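Local structure of Hut operon positive regulatory protein (Bacillus subtilis, 1VEA) at residues Trp120-Leu125 and Val143-Ile148; Lys49-Ile54 and His77-Ala82. The protein binds cis-acting sequences on mRNA when histidine is present, suppressing transcription termination and so switching on the hut operon for histidine utilization. The protein carries 1 engineered substitution. All blocks are in the same frame, centred on the assembly; numbering follows the deposited sequence.

Contact 1 (Trp120-Leu125 and Val143-Ile148); sequences WIAVSL and VGINHI. With HBN (N-(2-naphthyl)histidinamide), chain C.
Trp-120 and His-147 face each other at the end of an antiparallel ladder, a non-hydrogen-bonded pair whose side chains share one sheet face with Ala-122, Ser-124, Val-143 and Ile-145. Followed outward, the indole starts beside the partner backbone, CB of Trp-120 lying 3.7 Å from O of Asn-146. CD1 of Trp-120 then brings the pyrrole edge to 3.7 Å from CG2 of Ile-145. Beyond the ring fusion, the six-membered ring takes the imidazole edge over one face in a T-shaped stack with centroids 4.2 Å apart and planes at 67°: CD2 of His-147 is foremost, over CE2, CZ2 and CH2 of Trp-120, its NE2 toward CZ3 and CH2. With CG anti to the backbone N (chi1 -169°), the imidazole reaches across to the indole, and a bond from ND1 of His-147 to the C-terminal carboxylate O of Ile-148, 2.7 Å long, helps hold its rotation. Replacing Trp-120 by an alanine would probably leave the imidazole edge without an aromatic face and take away the ring edge that packs on CG2 of Ile-145. Behind the side chains, Ile-121 pairs with Asn-146 (one bond weak) and Val-123 with Gly-144. At the other end, CB of Val-143 lies 3.5 Å from CD2 of the ligand imidazole. Alternating hydrogen-bonded and non-hydrogen-bonded pairs mark an antiparallel beta hairpin, here strands 120-130 and 137-147.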
loop_
_atom_site.group_PDB
_atom_site.type_symbol
_atom_site.label_atom_id
_atom_site.label_comp_id
_atom_site.label_asym_id
_atom_site.label_seq_id
_atom_site.Cartn_x
_atom_site.Cartn_y
_atom_site.Cartn_z
ATOM N N TRP B 120 22.272 12.315 16.757
ATOM C CA TRP B 120 21.296 11.464 16.114
ATOM C C TRP B 120 20.521 10.729 17.185
ATOM O O TRP B 120 20.751 10.916 18.379
ATOM C CB TRP B 120 21.988 10.459 15.203
ATOM C CG TRP B 120 22.113 10.902 13.779
ATOM C CD1 TRP B 120 21.312 10.535 12.735
ATOM C CD2 TRP B 120 23.113 11.765 13.231
ATOM N NE1 TRP B 120 21.754 11.109 11.569
ATOM C CE2 TRP B 120 22.861 11.870 11.844
ATOM C CE3 TRP B 120 24.201 12.459 13.775
ATOM C CZ2 TRP B 120 23.659 12.644 10.990
ATOM C CZ3 TRP B 120 24.997 13.230 12.928
ATOM C CH2 TRP B 120 24.721 13.315 11.548
ATOM N N ILE B 121 19.602 9.881 16.755
ATOM C CA ILE B 121 18.794 9.129 17.690
ATOM C C ILE B 121 18.122 7.973 16.964
ATOM O O ILE B 121 17.464 8.165 15.944
ATOM C CB ILE B 121 17.739 10.050 18.337
ATOM C CG1 ILE B 121 16.843 9.255 19.271
ATOM C CG2 ILE B 121 16.902 10.716 17.275
ATOM C CD1 ILE B 121 15.948 10.139 20.090
ATOM N N ALA B 122 18.314 6.765 17.477
ATOM C CA ALA B 122 17.719 5.594 16.859
ATOM C C ALA B 122 16.674 4.960 17.765
ATOM O O ALA B 122 16.797 4.957 18.988
ATOM C CB ALA B 122 18.804 4.575 16.507
ATOM N N VAL B 123 15.633 4.434 17.139
ATOM C CA VAL B 123 14.547 3.774 17.840
ATOM C C VAL B 123 14.269 2.505 17.077
ATOM O O VAL B 123 13.798 2.554 15.940
ATOM C CB VAL B 123 13.276 4.632 17.837
ATOM C CG1 VAL B 123 12.080 3.786 18.213
ATOM C CG2 VAL B 123 13.436 5.797 18.799
ATOM N N SER B 124 14.581 1.370 17.687
ATOM C CA SER B 124 14.359 0.075 17.054
ATOM C C SER B 124 13.320 -0.711 17.848
ATOM O O SER B 124 13.321 -0.694 19.069
ATOM C CB SER B 124 15.671 -0.709 16.991
ATOM O OG SER B 124 16.256 -0.781 18.276
ATOM N N LEU B 125 12.439 -1.408 17.148
ATOM C CA LEU B 125 11.395 -2.178 17.804
ATOM C C LEU B 125 11.396 -3.640 17.383
ATOM O O LEU B 125 11.574 -3.972 16.212
ATOM C CB LEU B 125 10.036 -1.562 17.479
ATOM C CG LEU B 125 9.981 -0.057 17.754
ATOM C CD1 LEU B 125 8.988 0.635 16.829
ATOM C CD2 LEU B 125 9.632 0.153 19.202
ATOM N N VAL B 143 12.935 0.115 12.523
ATOM C CA VAL B 143 13.967 1.002 13.033
ATOM C C VAL B 143 13.743 2.404 12.484
ATOM O O VAL B 143 13.305 2.569 11.355
ATOM C CB VAL B 143 15.384 0.523 12.635
ATOM C CG1 VAL B 143 16.429 1.481 13.193
ATOM C CG2 VAL B 143 15.626 -0.895 13.139
ATOM N N GLY B 144 14.024 3.415 13.297
ATOM C CA GLY B 144 13.847 4.784 12.849
ATOM C C GLY B 144 15.012 5.634 13.312
ATOM O O GLY B 144 15.225 5.823 14.510
ATOM N N ILE B 145 15.791 6.132 12.368
ATOM C CA ILE B 145 16.924 6.958 12.716
ATOM C C ILE B 145 16.551 8.373 12.335
ATOM O O ILE B 145 15.969 8.600 11.282
ATOM C CB ILE B 145 18.204 6.514 11.961
ATOM C CG1 ILE B 145 18.602 5.104 12.406
ATOM C CG2 ILE B 145 19.334 7.486 12.230
ATOM C CD1 ILE B 145 19.838 4.555 11.708
ATOM N N ASN B 146 16.875 9.317 13.207
ATOM C CA ASN B 146 16.563 10.717 12.976
ATOM C C ASN B 146 17.679 11.588 13.546
ATOM O O ASN B 146 18.468 11.145 14.377
ATOM C CB ASN B 146 15.233 11.075 13.648
ATOM C CG ASN B 146 14.648 12.388 13.138
ATOM O OD1 ASN B 146 15.221 13.468 13.328
ATOM N ND2 ASN B 146 13.499 12.296 12.485
ATOM N N HIS B 147 17.736 12.830 13.090
ATOM C CA HIS B 147 18.749 13.764 13.539
ATOM C C HIS B 147 18.086 14.746 14.497
ATOM O O HIS B 147 17.092 15.386 14.142
ATOM C CB HIS B 147 19.329 14.491 12.328
ATOM C CG HIS B 147 20.561 15.277 12.630
ATOM N ND1 HIS B 147 20.547 16.410 13.414
ATOM C CD2 HIS B 147 21.851 15.086 12.264
ATOM C CE1 HIS B 147 21.777 16.884 13.518
ATOM N NE2 HIS B 147 22.587 16.098 12.830
ATOM N N ILE B 148 18.616 14.850 15.714
ATOM C CA ILE B 148 18.041 15.755 16.704
ATOM C C ILE B 148 18.030 17.161 16.121
ATOM O O ILE B 148 18.862 17.420 15.225
ATOM C CB ILE B 148 18.859 15.749 18.028
ATOM C CG1 ILE B 148 18.773 14.370 18.703
ATOM C CG2 ILE B 148 18.341 16.826 18.969
ATOM C CD1 ILE B 148 17.378 13.979 19.162
ATOM O OXT ILE B 148 17.199 17.984 16.553
HETATM C C1 HBN C . 9.168 6.530 6.415
HETATM C C2 HBN C . 8.155 7.371 5.905
HETATM C C3 HBN C . 6.913 6.825 5.480
HETATM C C4 HBN C . 6.667 5.424 5.559
HETATM C C4A HBN C . 7.666 4.552 6.068
HETATM C C8A HBN C . 8.950 5.130 6.506
HETATM C C8 HBN C . 9.932 4.283 7.008
HETATM C C7 HBN C . 9.741 2.877 7.113
HETATM C C6 HBN C . 8.502 2.303 6.689
HETATM C C5 HBN C . 7.468 3.137 6.167
HETATM N N1 HBN C . 10.678 2.145 7.589
HETATM N N HBN C . 12.689 -0.717 8.986
HETATM C CA HBN C . 12.274 0.649 8.726
HETATM C C HBN C . 10.820 1.052 8.529
HETATM O O HBN C . 9.927 0.525 9.161
HETATM C CB HBN C . 13.121 1.686 8.659
HETATM C CG HBN C . 14.591 1.905 8.795
HETATM N ND1 HBN C . 15.149 3.132 8.500
HETATM C CD2 HBN C . 15.543 0.988 9.220
HETATM C CE1 HBN C . 16.441 2.843 8.784
HETATM N NE2 HBN C . 16.786 1.592 9.219
#

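Contact 2 (Lys49-Ile54 and His77-Ala82); sequences KVIAAI and HATMEA. Engineered in segment 49-54: Ile-51 (natural residue Val). With HBN (N-(2-naphthyl)histidinamide), chain C.
Thr-79 meets Ile-54 tip to tip where helices 47-61 and 70-86 pass each other, their local axes 10.2 Å apart and inclined at 134°. Apolar contacts make up the interface. The nearest is methyl to methyl, CD1 of Ile-54 lying 3.5 Å from CG2 of Thr-79, and CG1 of Val-50 comes up to the same threonine methyl at 4.3 Å. Ile-51, an engineered residue that replaces the natural valine, lays CG2 4.1 Å from SD of Met-80, the two side chains slanting past one another. Ile-51 also packs on Pro-132, and Met-80 on Leu-93, of a neighbouring subunit, so the apolar contact continues onto that subunit.

No hydrogen bond links the two segments, and the one hydroxyl near the seam, OG1 of Thr-79, is satisfied within its own helix. The chi1 of -56° sets this OG1 beside the backbone N, where it bonds to the carbonyl of Leu-75 one turn back, and turns the methyl anti to that N, outward to Ile-54.

Ligand contacts belong to another side of helix 70-86. There OE2 of Glu-81 accepts a bond from ND1 of the histidinamide, 2.7 Å long with an N-H...O angle of 138°, while the aliphatic CG of Glu-81 lies 3.4 Å from C8 of the naphthyl group. OE1 of Glu-81 has a second mate in a salt bridge with Arg-88 of another subunit, and that charge is likely to steady the carboxylate as an acceptor. The helix thus divides its chemistry: the Thr-79 methyl and Met-80 form an apolar face toward helix 47-61, and Glu-81 presents an acid to the imidazole, consistent with recognition of histidine.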
loop_
_atom_site.group_PDB
_atom_site.type_symbol
_atom_site.label_atom_id
_atom_site.label_comp_id
_atom_site.label_asym_id
_atom_site.label_seq_id
_atom_site.Cartn_x
_atom_site.Cartn_y
_atom_site.Cartn_z
ATOM N N LYS B 49 -0.355 4.730 21.714
ATOM C CA LYS B 49 0.177 3.959 22.822
ATOM C C LYS B 49 1.694 3.810 22.764
ATOM O O LYS B 49 2.370 3.919 23.791
ATOM C CB LYS B 49 -0.486 2.579 22.859
ATOM N N VAL B 50 2.238 3.573 21.571
ATOM C CA VAL B 50 3.682 3.385 21.440
ATOM C C VAL B 50 4.519 4.657 21.544
ATOM O O VAL B 50 5.543 4.666 22.224
ATOM C CB VAL B 50 4.042 2.662 20.125
ATOM C CG1 VAL B 50 5.534 2.433 20.054
ATOM C CG2 VAL B 50 3.326 1.331 20.054
ATOM N N ILE B 51 4.095 5.735 20.891
ATOM C CA ILE B 51 4.873 6.966 20.957
ATOM C C ILE B 51 4.769 7.577 22.349
ATOM O O ILE B 51 5.591 8.406 22.733
ATOM C CB ILE B 51 4.429 8.000 19.877
ATOM C CG1 ILE B 51 3.230 8.807 20.360
ATOM C CG2 ILE B 51 4.083 7.288 18.582
ATOM C CD1 ILE B 51 3.608 10.048 21.139
ATOM N N ALA B 52 3.756 7.163 23.104
ATOM C CA ALA B 52 3.576 7.661 24.464
ATOM C C ALA B 52 4.572 6.937 25.363
ATOM O O ALA B 52 5.375 7.559 26.057
ATOM C CB ALA B 52 2.162 7.391 24.939
ATOM N N ALA B 53 4.511 5.611 25.328
ATOM C CA ALA B 53 5.391 4.776 26.128
ATOM C C ALA B 53 6.829 5.174 25.917
ATOM O O ALA B 53 7.585 5.356 26.875
ATOM C CB ALA B 53 5.207 3.323 25.755
ATOM N N ILE B 54 7.199 5.315 24.650
ATOM C CA ILE B 54 8.562 5.678 24.294
ATOM C C ILE B 54 8.961 7.092 24.708
ATOM O O ILE B 54 10.000 7.274 25.344
ATOM C CB ILE B 54 8.806 5.477 22.781
ATOM C CG1 ILE B 54 8.817 3.981 22.464
ATOM C CG2 ILE B 54 10.144 6.084 22.373
ATOM C CD1 ILE B 54 9.077 3.660 21.007
ATOM N N HIS B 77 9.233 11.131 15.069
ATOM C CA HIS B 77 9.489 10.748 13.692
ATOM C C HIS B 77 10.300 9.469 13.597
ATOM O O HIS B 77 10.059 8.622 12.728
ATOM C CB HIS B 77 10.212 11.883 12.990
ATOM C CG HIS B 77 9.347 13.078 12.766
ATOM N ND1 HIS B 77 9.805 14.368 12.918
ATOM C CD2 HIS B 77 8.039 13.176 12.432
ATOM C CE1 HIS B 77 8.814 15.211 12.694
ATOM N NE2 HIS B 77 7.732 14.513 12.398
ATOM N N ALA B 78 11.263 9.337 14.498
ATOM C CA ALA B 78 12.119 8.161 14.551
ATOM C C ALA B 78 11.277 6.940 14.927
ATOM O O ALA B 78 11.424 5.857 14.360
ATOM C CB ALA B 78 13.203 8.381 15.586
ATOM N N THR B 79 10.385 7.144 15.888
ATOM C CA THR B 79 9.512 6.099 16.401
ATOM C C THR B 79 8.486 5.658 15.359
ATOM O O THR B 79 8.151 4.471 15.264
ATOM C CB THR B 79 8.776 6.609 17.664
ATOM O OG1 THR B 79 9.742 7.039 18.630
ATOM C CG2 THR B 79 7.898 5.514 18.267
ATOM N N MET B 80 7.988 6.628 14.589
ATOM C CA MET B 80 7.000 6.371 13.549
ATOM C C MET B 80 7.605 5.543 12.431
ATOM O O MET B 80 6.995 4.594 11.944
ATOM C CB MET B 80 6.470 7.690 12.987
ATOM C CG MET B 80 5.568 8.456 13.947
ATOM S SD MET B 80 4.113 7.490 14.476
ATOM C CE MET B 80 3.069 7.608 13.023
ATOM N N GLU B 81 8.809 5.905 12.013
ATOM C CA GLU B 81 9.456 5.148 10.958
ATOM C C GLU B 81 9.615 3.716 11.446
ATOM O O GLU B 81 9.310 2.763 10.713
ATOM C CB GLU B 81 10.826 5.739 10.617
ATOM C CG GLU B 81 11.687 4.757 9.847
ATOM C CD GLU B 81 12.536 5.406 8.777
ATOM O OE1 GLU B 81 12.766 6.643 8.854
ATOM O OE2 GLU B 81 12.970 4.658 7.863
ATOM N N ALA B 82 10.084 3.572 12.687
ATOM C CA ALA B 82 10.294 2.261 13.270
ATOM C C ALA B 82 8.973 1.518 13.426
ATOM O O ALA B 82 8.919 0.294 13.284
ATOM C CB ALA B 82 10.974 2.393 14.599
HETATM C C1 HBN C . 9.168 6.530 6.415
HETATM C C2 HBN C . 8.155 7.371 5.905
HETATM C C3 HBN C . 6.913 6.825 5.480
HETATM C C4 HBN C . 6.667 5.424 5.559
HETATM C C4A HBN C . 7.666 4.552 6.068
HETATM C C8A HBN C . 8.950 5.130 6.506
HETATM C C8 HBN C . 9.932 4.283 7.008
HETATM C C7 HBN C . 9.741 2.877 7.113
HETATM C C6 HBN C . 8.502 2.303 6.689
HETATM C C5 HBN C . 7.468 3.137 6.167
HETATM N N1 HBN C . 10.678 2.145 7.589
HETATM N N HBN C . 12.689 -0.717 8.986
HETATM C CA HBN C . 12.274 0.649 8.726
HETATM C C HBN C . 10.820 1.052 8.529
HETATM O O HBN C . 9.927 0.525 9.161
HETATM C CB HBN C . 13.121 1.686 8.659
HETATM C CG HBN C . 14.591 1.905 8.795
HETATM N ND1 HBN C . 15.149 3.132 8.500
HETATM C CD2 HBN C . 15.543 0.988 9.220
HETATM C CE1 HBN C . 16.441 2.843 8.784
HETATM N NE2 HBN C . 16.786 1.592 9.219
#

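The two contacts lie about 10 Å apart between centres, and helix 70-86 joins them: one side packs on helix 47-61 in contact 2, while others meet the hairpin of contact 1. CB of Ala-78 sits 3.4 Å from O of Gly-144, and Leu-125 touches both Ala-82 and Ile-54, tying both helices to the sheet. The histidinamide lies where the two elements come together, touched by both contacts. The carbonyl of Phe-141 of a neighbouring subunit adds a further bond to it, and Arg-88, which pairs with Glu-81, comes from that same subunit, so the pocket is completed only in the assembly, consistent with a ligand site at a subunit interface.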